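Local coordinates for DUF2235 domain-containing protein (PDB 4O5P) that probably hydrolyses membrane phospholipids as the type VI secretion effector Tle1 of Pseudomonas aeruginosa, through a domain of the alpha/beta-hydrolase clan, at residues Ala462-Gly467 against Arg474-Leu479; Ile480-Ile485 against Ser631-Gln636; Ser624-Asp629 against Asp680-Arg685. One frame throughout, in Å; residues are numbered along the deposited sequence.

Contact 1: residues Ala462-Gly467 against Arg474-Leu479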
loop_
_atom_site.group_PDB
_atom_site.type_symbol
_atom_site.label_atom_id
_atom_site.label_comp_id
_atom_site.label_asym_id
_atom_site.label_seq_id
_atom_site.Cartn_x
_atom_site.Cartn_y
_atom_site.Cartn_z
ATOM N N ALA A 462 -24.064 -10.234 5.142
ATOM C CA ALA A 462 -25.464 -10.422 4.791
ATOM C C ALA A 462 -26.233 -9.115 4.583
ATOM O O ALA A 462 -27.161 -9.090 3.771
ATOM C CB ALA A 462 -26.161 -11.316 5.825
ATOM N N GLN A 463 -25.882 -8.042 5.297
ATOM C CA GLN A 463 -26.593 -6.769 5.056
ATOM C C GLN A 463 -26.068 -5.994 3.853
ATOM O O GLN A 463 -26.726 -5.080 3.347
ATOM C CB GLN A 463 -26.540 -5.848 6.278
ATOM C CG GLN A 463 -25.123 -5.408 6.677
ATOM C CD GLN A 463 -24.618 -4.194 5.916
ATOM O OE1 GLN A 463 -25.370 -3.253 5.623
ATOM N NE2 GLN A 463 -23.324 -4.207 5.593
ATOM N N ALA A 464 -24.860 -6.335 3.422
ATOM C CA ALA A 464 -24.218 -5.593 2.358
ATOM C C ALA A 464 -24.964 -5.825 1.055
ATOM O O ALA A 464 -25.451 -6.936 0.796
ATOM C CB ALA A 464 -22.761 -6.017 2.231
ATOM N N LYS A 465 -25.039 -4.779 0.233
ATOM C CA LYS A 465 -25.791 -4.839 -1.016
ATOM C C LYS A 465 -24.875 -4.823 -2.228
ATOM O O LYS A 465 -23.896 -4.069 -2.290
ATOM C CB LYS A 465 -26.814 -3.699 -1.109
ATOM C CG LYS A 465 -28.138 -3.974 -0.386
ATOM C CD LYS A 465 -29.001 -2.705 -0.269
ATOM C CE LYS A 465 -30.282 -2.985 0.527
ATOM N NZ LYS A 465 -30.948 -1.744 1.047
ATOM N N ALA A 466 -25.217 -5.666 -3.196
ATOM C CA ALA A 466 -24.482 -5.753 -4.450
ATOM C C ALA A 466 -24.520 -4.434 -5.212
ATOM O O ALA A 466 -25.534 -3.727 -5.217
ATOM C CB ALA A 466 -25.060 -6.871 -5.312
ATOM N N GLY A 467 -23.404 -4.098 -5.849
ATOM C CA GLY A 467 -23.376 -3.001 -6.797
ATOM C C GLY A 467 -21.941 -2.782 -7.206
ATOM O O GLY A 467 -21.057 -3.474 -6.723
ATOM N N ARG A 474 -20.474 4.221 -1.231
ATOM C CA ARG A 474 -21.484 5.176 -0.777
ATOM C C ARG A 474 -22.257 4.588 0.407
ATOM O O ARG A 474 -22.367 5.211 1.481
ATOM C CB ARG A 474 -22.462 5.530 -1.919
ATOM C CG ARG A 474 -23.681 6.331 -1.445
ATOM C CD ARG A 474 -24.736 6.633 -2.518
ATOM N NE ARG A 474 -25.774 7.501 -1.935
ATOM C CZ ARG A 474 -26.919 7.842 -2.526
ATOM N NH1 ARG A 474 -27.232 7.394 -3.742
ATOM N NH2 ARG A 474 -27.769 8.632 -1.888
ATOM N N ARG A 475 -22.760 3.371 0.224
ATOM C CA ARG A 475 -23.613 2.763 1.243
ATOM C C ARG A 475 -22.861 2.348 2.522
ATOM O O ARG A 475 -23.353 2.561 3.628
ATOM C CB ARG A 475 -24.425 1.593 0.642
ATOM C CG ARG A 475 -25.507 1.048 1.592
ATOM C CD ARG A 475 -26.415 0.007 0.919
ATOM N NE ARG A 475 -27.491 -0.418 1.814
ATOM C CZ ARG A 475 -27.376 -1.407 2.701
ATOM N NH1 ARG A 475 -26.233 -2.066 2.808
ATOM N NH2 ARG A 475 -28.397 -1.742 3.489
ATOM N N GLU A 476 -21.653 1.801 2.378
ATOM C CA GLU A 476 -20.855 1.409 3.542
ATOM C C GLU A 476 -20.345 2.623 4.317
ATOM O O GLU A 476 -20.219 2.581 5.556
ATOM C CB GLU A 476 -19.700 0.485 3.115
ATOM C CG GLU A 476 -20.211 -0.889 2.701
ATOM C CD GLU A 476 -20.938 -1.576 3.847
ATOM O OE1 GLU A 476 -20.488 -1.420 5.020
ATOM O OE2 GLU A 476 -21.939 -2.289 3.575
ATOM N N THR A 477 -20.104 3.716 3.595
ATOM C CA THR A 477 -19.674 4.959 4.247
ATOM C C THR A 477 -20.842 5.412 5.078
ATOM O O THR A 477 -20.660 5.823 6.225
ATOM C CB THR A 477 -19.299 6.057 3.262
ATOM O OG1 THR A 477 -18.201 5.609 2.449
ATOM C CG2 THR A 477 -18.834 7.321 4.034
ATOM N N ALA A 478 -22.039 5.305 4.494
ATOM C CA ALA A 478 -23.270 5.659 5.210
ATOM C C ALA A 478 -23.465 4.812 6.466
ATOM O O ALA A 478 -23.907 5.325 7.494
ATOM C CB ALA A 478 -24.479 5.541 4.292
ATOM N N LEU A 479 -23.161 3.521 6.380
ATOM C CA LEU A 479 -23.319 2.623 7.536
ATOM C C LEU A 479 -22.385 2.979 8.694
ATOM O O LEU A 479 -22.819 3.116 9.856
ATOM C CB LEU A 479 -23.140 1.158 7.110
ATOM C CG LEU A 479 -23.131 0.066 8.181
ATOM C CD1 LEU A 479 -24.383 0.142 9.061
ATOM C CD2 LEU A 479 -23.014 -1.315 7.505
HETATM O O HOH W 1 -29.577 -4.091 4.634
HETATM O O HOH W 2 -23.691 -2.293 1.546
#

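Contact 2: residues Ile480-Ile485 against Ser631-Gln636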
loop_
_atom_site.group_PDB
_atom_site.type_symbol
_atom_site.label_atom_id
_atom_site.label_comp_id
_atom_site.label_asym_id
_atom_site.label_seq_id
_atom_site.Cartn_x
_atom_site.Cartn_y
_atom_site.Cartn_z
ATOM N N ILE A 480 -21.106 3.158 8.396
ATOM C CA ILE A 480 -20.194 3.503 9.484
ATOM C C ILE A 480 -20.473 4.927 10.016
ATOM O O ILE A 480 -20.313 5.195 11.208
ATOM C CB ILE A 480 -18.717 3.269 9.104
ATOM C CG1 ILE A 480 -17.838 3.294 10.355
ATOM C CG2 ILE A 480 -18.258 4.282 8.088
ATOM C CD1 ILE A 480 -16.374 2.859 10.124
ATOM N N THR A 481 -20.928 5.820 9.137
ATOM C CA THR A 481 -21.388 7.138 9.589
ATOM C C THR A 481 -22.535 6.973 10.592
ATOM O O THR A 481 -22.518 7.573 11.673
ATOM C CB THR A 481 -21.880 8.005 8.412
ATOM O OG1 THR A 481 -20.781 8.306 7.537
ATOM C CG2 THR A 481 -22.486 9.327 8.931
ATOM N N ALA A 482 -23.532 6.162 10.224
ATOM C CA ALA A 482 -24.658 5.870 11.114
ATOM C C ALA A 482 -24.182 5.367 12.473
ATOM O O ALA A 482 -24.686 5.807 13.501
ATOM C CB ALA A 482 -25.614 4.859 10.474
ATOM N N TRP A 483 -23.205 4.460 12.481
ATOM C CA TRP A 483 -22.638 3.976 13.744
ATOM C C TRP A 483 -21.945 5.080 14.549
ATOM O O TRP A 483 -22.061 5.124 15.778
ATOM C CB TRP A 483 -21.649 2.845 13.477
ATOM C CG TRP A 483 -20.929 2.326 14.698
ATOM C CD1 TRP A 483 -21.326 1.300 15.510
ATOM C CD2 TRP A 483 -19.662 2.769 15.204
ATOM N NE1 TRP A 483 -20.378 1.082 16.498
ATOM C CE2 TRP A 483 -19.357 1.978 16.337
ATOM C CE3 TRP A 483 -18.766 3.778 14.823
ATOM C CZ2 TRP A 483 -18.194 2.160 17.086
ATOM C CZ3 TRP A 483 -17.607 3.948 15.559
ATOM C CH2 TRP A 483 -17.330 3.141 16.676
ATOM N N ARG A 484 -21.223 5.962 13.859
ATOM C CA ARG A 484 -20.574 7.099 14.520
ATOM C C ARG A 484 -21.577 8.094 15.096
ATOM O O ARG A 484 -21.291 8.719 16.108
ATOM C CB ARG A 484 -19.619 7.848 13.576
ATOM C CG ARG A 484 -18.383 7.074 13.182
ATOM C CD ARG A 484 -17.663 7.744 11.997
ATOM N NE ARG A 484 -16.592 6.857 11.549
ATOM C CZ ARG A 484 -16.186 6.764 10.294
ATOM N NH1 ARG A 484 -16.738 7.523 9.357
ATOM N NH2 ARG A 484 -15.224 5.918 9.987
ATOM N N ILE A 485 -22.737 8.263 14.463
ATOM C CA ILE A 485 -23.713 9.224 14.999
ATOM C C ILE A 485 -24.069 8.848 16.455
ATOM O O ILE A 485 -24.254 9.720 17.317
ATOM C CB ILE A 485 -24.988 9.327 14.127
ATOM C CG1 ILE A 485 -24.666 9.969 12.773
ATOM C CG2 ILE A 485 -26.071 10.153 14.830
ATOM C CD1 ILE A 485 -25.780 9.772 11.742
ATOM N N SER A 631 -27.627 9.578 8.472
ATOM C CA SER A 631 -28.720 9.799 9.418
ATOM C C SER A 631 -29.880 8.798 9.205
ATOM O O SER A 631 -30.408 8.167 10.180
ATOM C CB SER A 631 -29.213 11.239 9.277
ATOM O OG SER A 631 -28.158 12.148 9.547
ATOM N N ALA A 632 -30.277 8.632 7.967
ATOM C CA ALA A 632 -31.320 7.673 7.615
ATOM C C ALA A 632 -30.995 6.264 8.090
ATOM O O ALA A 632 -31.775 5.671 8.767
ATOM C CB ALA A 632 -31.656 7.713 6.123
ATOM N N ARG A 633 -29.787 5.804 7.806
ATOM C CA ARG A 633 -29.309 4.530 8.328
ATOM C C ARG A 633 -29.233 4.445 9.839
ATOM O O ARG A 633 -29.569 3.468 10.383
ATOM C CB ARG A 633 -28.013 4.065 7.699
ATOM C CG ARG A 633 -27.613 2.684 8.138
ATOM C CD ARG A 633 -28.288 1.635 7.290
ATOM N NE ARG A 633 -28.027 0.272 7.668
ATOM C CZ ARG A 633 -27.312 -0.617 6.991
ATOM N NH1 ARG A 633 -26.723 -0.323 5.858
ATOM N NH2 ARG A 633 -27.202 -1.829 7.479
ATOM N N TYR A 634 -28.823 5.503 10.494
ATOM C CA TYR A 634 -28.884 5.586 11.925
ATOM C C TYR A 634 -30.213 5.133 12.452
ATOM O O TYR A 634 -30.235 4.432 13.392
ATOM C CB TYR A 634 -28.639 6.992 12.457
ATOM C CG TYR A 634 -28.928 7.181 13.941
ATOM C CD1 TYR A 634 -27.999 6.887 14.890
ATOM C CD2 TYR A 634 -30.146 7.618 14.355
ATOM C CE1 TYR A 634 -28.239 7.097 16.215
ATOM C CE2 TYR A 634 -30.414 7.808 15.675
ATOM C CZ TYR A 634 -29.461 7.535 16.614
ATOM O OH TYR A 634 -29.758 7.741 17.880
ATOM N N HIS A 635 -31.278 5.659 11.880
ATOM C CA HIS A 635 -32.621 5.291 12.371
ATOM C C HIS A 635 -33.047 3.827 12.184
ATOM O O HIS A 635 -34.055 3.395 12.754
ATOM C CB HIS A 635 -33.685 6.242 11.827
ATOM C CG HIS A 635 -33.494 7.653 12.285
ATOM N ND1 HIS A 635 -33.585 8.017 13.611
ATOM C CD2 HIS A 635 -33.193 8.781 11.602
ATOM C CE1 HIS A 635 -33.357 9.314 13.723
ATOM N NE2 HIS A 635 -33.101 9.797 12.520
ATOM N N GLN A 636 -32.288 3.062 11.406
ATOM C CA GLN A 636 -32.552 1.638 11.290
ATOM C C GLN A 636 -31.544 0.849 12.103
ATOM O O GLN A 636 -31.739 -0.335 12.372
ATOM C CB GLN A 636 -32.542 1.214 9.826
ATOM C CG GLN A 636 -33.956 1.202 9.241
ATOM C CD GLN A 636 -34.014 1.701 7.822
ATOM O OE1 GLN A 636 -32.992 1.763 7.131
ATOM N NE2 GLN A 636 -35.217 2.059 7.368
#

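Contact 3: residues Ser624-Asp629 against Asp680-Arg685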
loop_
_atom_site.group_PDB
_atom_site.type_symbol
_atom_site.label_atom_id
_atom_site.label_comp_id
_atom_site.label_asym_id
_atom_site.label_seq_id
_atom_site.Cartn_x
_atom_site.Cartn_y
_atom_site.Cartn_z
ATOM N N SER A 624 -23.002 16.335 2.082
ATOM C CA SER A 624 -24.444 16.245 2.248
ATOM C C SER A 624 -25.018 14.846 2.044
ATOM O O SER A 624 -25.892 14.415 2.794
ATOM C CB SER A 624 -25.163 17.282 1.372
ATOM O OG SER A 624 -24.847 18.600 1.818
ATOM N N GLN A 625 -24.546 14.131 1.038
ATOM C CA GLN A 625 -25.027 12.766 0.825
ATOM C C GLN A 625 -24.653 11.875 2.020
ATOM O O GLN A 625 -25.466 11.077 2.486
ATOM C CB GLN A 625 -24.459 12.205 -0.481
ATOM C CG GLN A 625 -25.102 10.896 -0.955
ATOM C CD GLN A 625 -24.665 10.540 -2.360
ATOM O OE1 GLN A 625 -25.234 11.020 -3.345
ATOM N NE2 GLN A 625 -23.627 9.721 -2.461
ATOM N N ILE A 626 -23.430 12.021 2.523
ATOM C CA ILE A 626 -22.998 11.219 3.658
ATOM C C ILE A 626 -23.845 11.552 4.895
ATOM O O ILE A 626 -24.291 10.659 5.607
ATOM C CB ILE A 626 -21.499 11.413 3.945
ATOM C CG1 ILE A 626 -20.668 10.737 2.847
ATOM C CG2 ILE A 626 -21.101 10.791 5.297
ATOM C CD1 ILE A 626 -19.187 11.117 2.865
ATOM N N HIS A 627 -24.069 12.835 5.129
ATOM C CA HIS A 627 -24.870 13.264 6.265
ATOM C C HIS A 627 -26.284 12.686 6.184
ATOM O O HIS A 627 -26.770 12.086 7.145
ATOM C CB HIS A 627 -24.904 14.785 6.320
ATOM C CG HIS A 627 -25.200 15.335 7.674
ATOM N ND1 HIS A 627 -26.472 15.363 8.201
ATOM C CD2 HIS A 627 -24.392 15.908 8.599
ATOM C CE1 HIS A 627 -26.435 15.927 9.397
ATOM N NE2 HIS A 627 -25.187 16.269 9.662
ATOM N N ARG A 628 -26.924 12.837 5.028
ATOM C CA ARG A 628 -28.281 12.302 4.816
ATOM C C ARG A 628 -28.427 10.771 4.876
ATOM O O ARG A 628 -29.270 10.259 5.643
ATOM C CB ARG A 628 -28.857 12.828 3.495
ATOM C CG ARG A 628 -28.893 14.341 3.424
ATOM C CD ARG A 628 -29.711 14.816 2.234
ATOM N NE ARG A 628 -29.069 15.909 1.507
ATOM C CZ ARG A 628 -29.002 17.161 1.948
ATOM N NH1 ARG A 628 -29.526 17.483 3.124
ATOM N NH2 ARG A 628 -28.408 18.098 1.218
ATOM N N ASP A 629 -27.659 10.054 4.046
ATOM C CA ASP A 629 -27.627 8.580 4.066
ATOM C C ASP A 629 -27.310 8.078 5.476
ATOM O O ASP A 629 -27.993 7.194 6.007
ATOM C CB ASP A 629 -26.541 7.983 3.137
ATOM C CG ASP A 629 -26.737 8.290 1.645
ATOM O OD1 ASP A 629 -27.772 8.855 1.220
ATOM O OD2 ASP A 629 -25.802 7.948 0.878
ATOM N N ASP A 680 -12.043 13.921 7.015
ATOM C CA ASP A 680 -12.260 12.870 6.025
ATOM C C ASP A 680 -13.483 11.987 6.326
ATOM O O ASP A 680 -13.929 11.225 5.470
ATOM C CB ASP A 680 -10.991 12.010 5.869
ATOM C CG ASP A 680 -9.836 12.787 5.258
ATOM O OD1 ASP A 680 -10.121 13.770 4.535
ATOM O OD2 ASP A 680 -8.657 12.427 5.503
ATOM N N TYR A 681 -14.030 12.093 7.537
ATOM C CA TYR A 681 -15.253 11.364 7.873
ATOM C C TYR A 681 -16.380 11.740 6.925
ATOM O O TYR A 681 -17.309 10.960 6.695
ATOM C CB TYR A 681 -15.694 11.685 9.307
ATOM C CG TYR A 681 -14.914 10.993 10.414
ATOM C CD1 TYR A 681 -14.594 9.650 10.338
ATOM C CD2 TYR A 681 -14.522 11.695 11.547
ATOM C CE1 TYR A 681 -13.897 9.017 11.366
ATOM C CE2 TYR A 681 -13.829 11.077 12.576
ATOM C CZ TYR A 681 -13.523 9.742 12.479
ATOM O OH TYR A 681 -12.828 9.129 13.505
ATOM N N PHE A 682 -16.323 12.956 6.398
ATOM C CA PHE A 682 -17.401 13.425 5.560
ATOM C C PHE A 682 -16.993 13.629 4.116
ATOM O O PHE A 682 -17.579 14.441 3.410
ATOM C CB PHE A 682 -18.059 14.657 6.178
ATOM C CG PHE A 682 -18.965 14.315 7.318
ATOM C CD1 PHE A 682 -18.475 14.227 8.612
ATOM C CD2 PHE A 682 -20.306 14.000 7.078
ATOM C CE1 PHE A 682 -19.311 13.876 9.661
ATOM C CE2 PHE A 682 -21.157 13.647 8.115
ATOM C CZ PHE A 682 -20.662 13.586 9.423
ATOM N N ARG A 683 -16.009 12.850 3.680
ATOM C CA ARG A 683 -15.671 12.723 2.264
ATOM C C ARG A 683 -15.642 11.244 1.881
ATOM O O ARG A 683 -15.306 10.378 2.712
ATOM C CB ARG A 683 -14.292 13.307 1.986
ATOM C CG ARG A 683 -14.216 14.820 2.084
ATOM C CD ARG A 683 -12.772 15.301 1.983
ATOM N NE ARG A 683 -12.673 16.632 2.548
ATOM C CZ ARG A 683 -12.201 16.902 3.757
ATOM N NH1 ARG A 683 -11.724 15.931 4.526
ATOM N NH2 ARG A 683 -12.182 18.157 4.182
ATOM N N TYR A 684 -15.980 10.938 0.638
ATOM C CA TYR A 684 -15.794 9.570 0.179
ATOM C C TYR A 684 -14.320 9.345 -0.098
ATOM O O TYR A 684 -13.580 10.290 -0.423
ATOM C CB TYR A 684 -16.639 9.268 -1.059
ATOM C CG TYR A 684 -18.119 9.311 -0.774
ATOM C CD1 TYR A 684 -18.696 8.467 0.161
ATOM C CD2 TYR A 684 -18.938 10.199 -1.448
ATOM C CE1 TYR A 684 -20.057 8.522 0.416
ATOM C CE2 TYR A 684 -20.265 10.261 -1.196
ATOM C CZ TYR A 684 -20.824 9.428 -0.276
ATOM O OH TYR A 684 -22.174 9.529 -0.071
ATOM N N ARG A 685 -13.884 8.104 0.074
ATOM C CA ARG A 685 -12.494 7.748 -0.168
ATOM C C ARG A 685 -12.203 7.917 -1.656
ATOM O O ARG A 685 -13.065 7.632 -2.497
ATOM C CB ARG A 685 -12.265 6.297 0.250
ATOM C CG ARG A 685 -10.864 5.766 -0.005
ATOM C CD ARG A 685 -10.779 4.280 0.328
ATOM N NE ARG A 685 -9.387 3.864 0.436
ATOM C CZ ARG A 685 -8.978 2.605 0.543
ATOM N NH1 ARG A 685 -9.862 1.605 0.557
ATOM N NH2 ARG A 685 -7.682 2.356 0.621
HETATM O O HOH W 3 -23.113 7.844 1.706
#

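Contact 1: residues Ala462-Gly467 against Arg474-Leu479
R475 NH1 donates to two oxygens of one residue, Q463, and to a water. The bond from R475 NH1 to the side-chain Q463 OE1 is 3.2 Å long. Its donor stands above the carbonyl plane of the amide, 41° out of it. The bond from R475 NH1 to the backbone Q463 O, 3.1 Å, is bent and weak. The water accepts from R475 NH1 in the plane of the guanidinium, accepts from K465 N and donates to E476 OE2. A second water links R475 NH2 to Q463 O. Q463 CG lies between the backbone N and the carbonyl carbon (chi1 62°), and a bend at chi2 (85°) turns CD. The amide meets E476 tip to tip. Q463 NE2 donates to the syn lone pair of E476 OE2 over 3.1 Å. Beyond the two segments, Q463 OE1 has a probable hydrogen bond from R633 NH2, Q463 NE2 also bonds to W460 O, and H338 and W460 bind E476 OE1.

The contact spans a short loop between two consecutive helices in the Tle1-like C-terminal domain. Helix 451-463 ends at Q463. R475 and E476 lie on helix 469-487.

K465 crosses R475 at about a right angle. K465 CD sits over one guanidinium face, 3.4 Å from R475 NE. The like charges K465 NZ and R475 NH2 are 3.5 Å apart. L479 CD2 lies 3.5 Å from Q463 NE2.

Contact 2: residues Ile480-Ile485 against Ser631-Gln636
Helices 480-485 and 631-636 cross at -69°, and their axes approach to 7.7 Å. The backbones come nearest at A482 and Y634, whose CA atoms are 4.3 Å apart. A482 has only a methyl group to place between the helices, and this permits so close an approach. A482 CB points at the other helix and lies 3.3 Å from Y634 N. A482 CB is also 3.8 Å from R633 CB, beside the start of the arginine side chain. The R633 chain bends at chi2 (85°), which turns CD aside. The end of the side chain leads away from helix 480-485.

This is helix-helix packing within the Tle1-like C-terminal domain. It joins helix 469-487 to helix 616-637, which are far apart in sequence. No hydrogen bond joins the two segments.

I485 fills the second half of the contact with both of its branches. I485 CG2 is anti to the backbone N and makes an off-centre CH-pi contact with the Y634 ring, 4.2 Å from its centroid. The line from I485 CG2 to the Y634 centroid is 29° off the ring normal. I485 CD1, at the end of the other branch, reaches S631 CA at 3.7 Å. The ring edge of Y634 faces A482 O, with Y634 CD1 3.8 Å from that oxygen. S631 OG bonds back to H627 O in its own helix and also to Y586. F582 and Y586 of helix 571-587 pack on I485.

Contact 3: residues Ser624-Asp629 against Asp680-Arg685
I626 points from its helix into the loop 680-685 and touches both F682 and Y684. This is the tightly packed part of the contact. I626 CG1 lies 3.3 Å from Y684 CE1, a very close approach for two carbons. I626 CD1 sits over one face of the Y684 ring, 3.8 Å from the centroid and 17° off the ring normal. This is a CH-pi contact, displaced toward the rim. The chain of I626 is extended at chi2 (168°), and this carries CD1 out over the tyrosine. I626 CD1 also touches the loop backbone, 3.6 Å from F682 C. On the other branch, I626 CG2 meets F682 CD2 at 3.8 Å. H627 touches F682 more loosely at the side, with H627 CD2 4.0 Å from F682 CE2. The imidazole itself is held by Y586 O, which accepts from NE2.

The polar side is looser and holds water. There the hydroxyl of Y684 comes past the side chain of Q625. Y684 OH does not reach D629 directly. A water spans the gap: it donates to D629 OD2 and accepts from Y684 OH at 2.6 Å, lying in the plane of the phenol ring. D629 OD2 also forms a salt bridge with R474. The negative carboxylate may thus be partly balanced by the arginine.

R683, two residues beyond the 3-10 segment 680-681, forms a salt bridge from NH1 to D680 OD1 at 2.7 Å; its hydrogen-bond geometry is bent and weak. The contact lays this loop, which leads to strand 687-689, against helix 616-637. Helix 469-487 packs beside it through T481 on I626 and R484 on Y681, and helix 571-587 covers F682 through D585 and Y586.

Overall arrangement
All three contacts lie on one side of the chain, within the Tle1-like C-terminal domain. Each is partly buried, but not in the same way. Contact 1 includes an exposed lysine, whereas A482 and I485 of contact 2 and I626 and F682 of contact 3 are buried. Contacts 1 and 2 share helix 469-487, and contacts 2 and 3 share helix 616-637. Their chemistry differs. Contact 1, at a helix end, is polar and bridged by two waters. Contact 2 is apolar helix packing without a cross-segment hydrogen bond. Contact 3 combines an apolar centre with a water bridge. Charged side chains join contact 1 to the other two, R633 from contact 2 and R474 to contact 3.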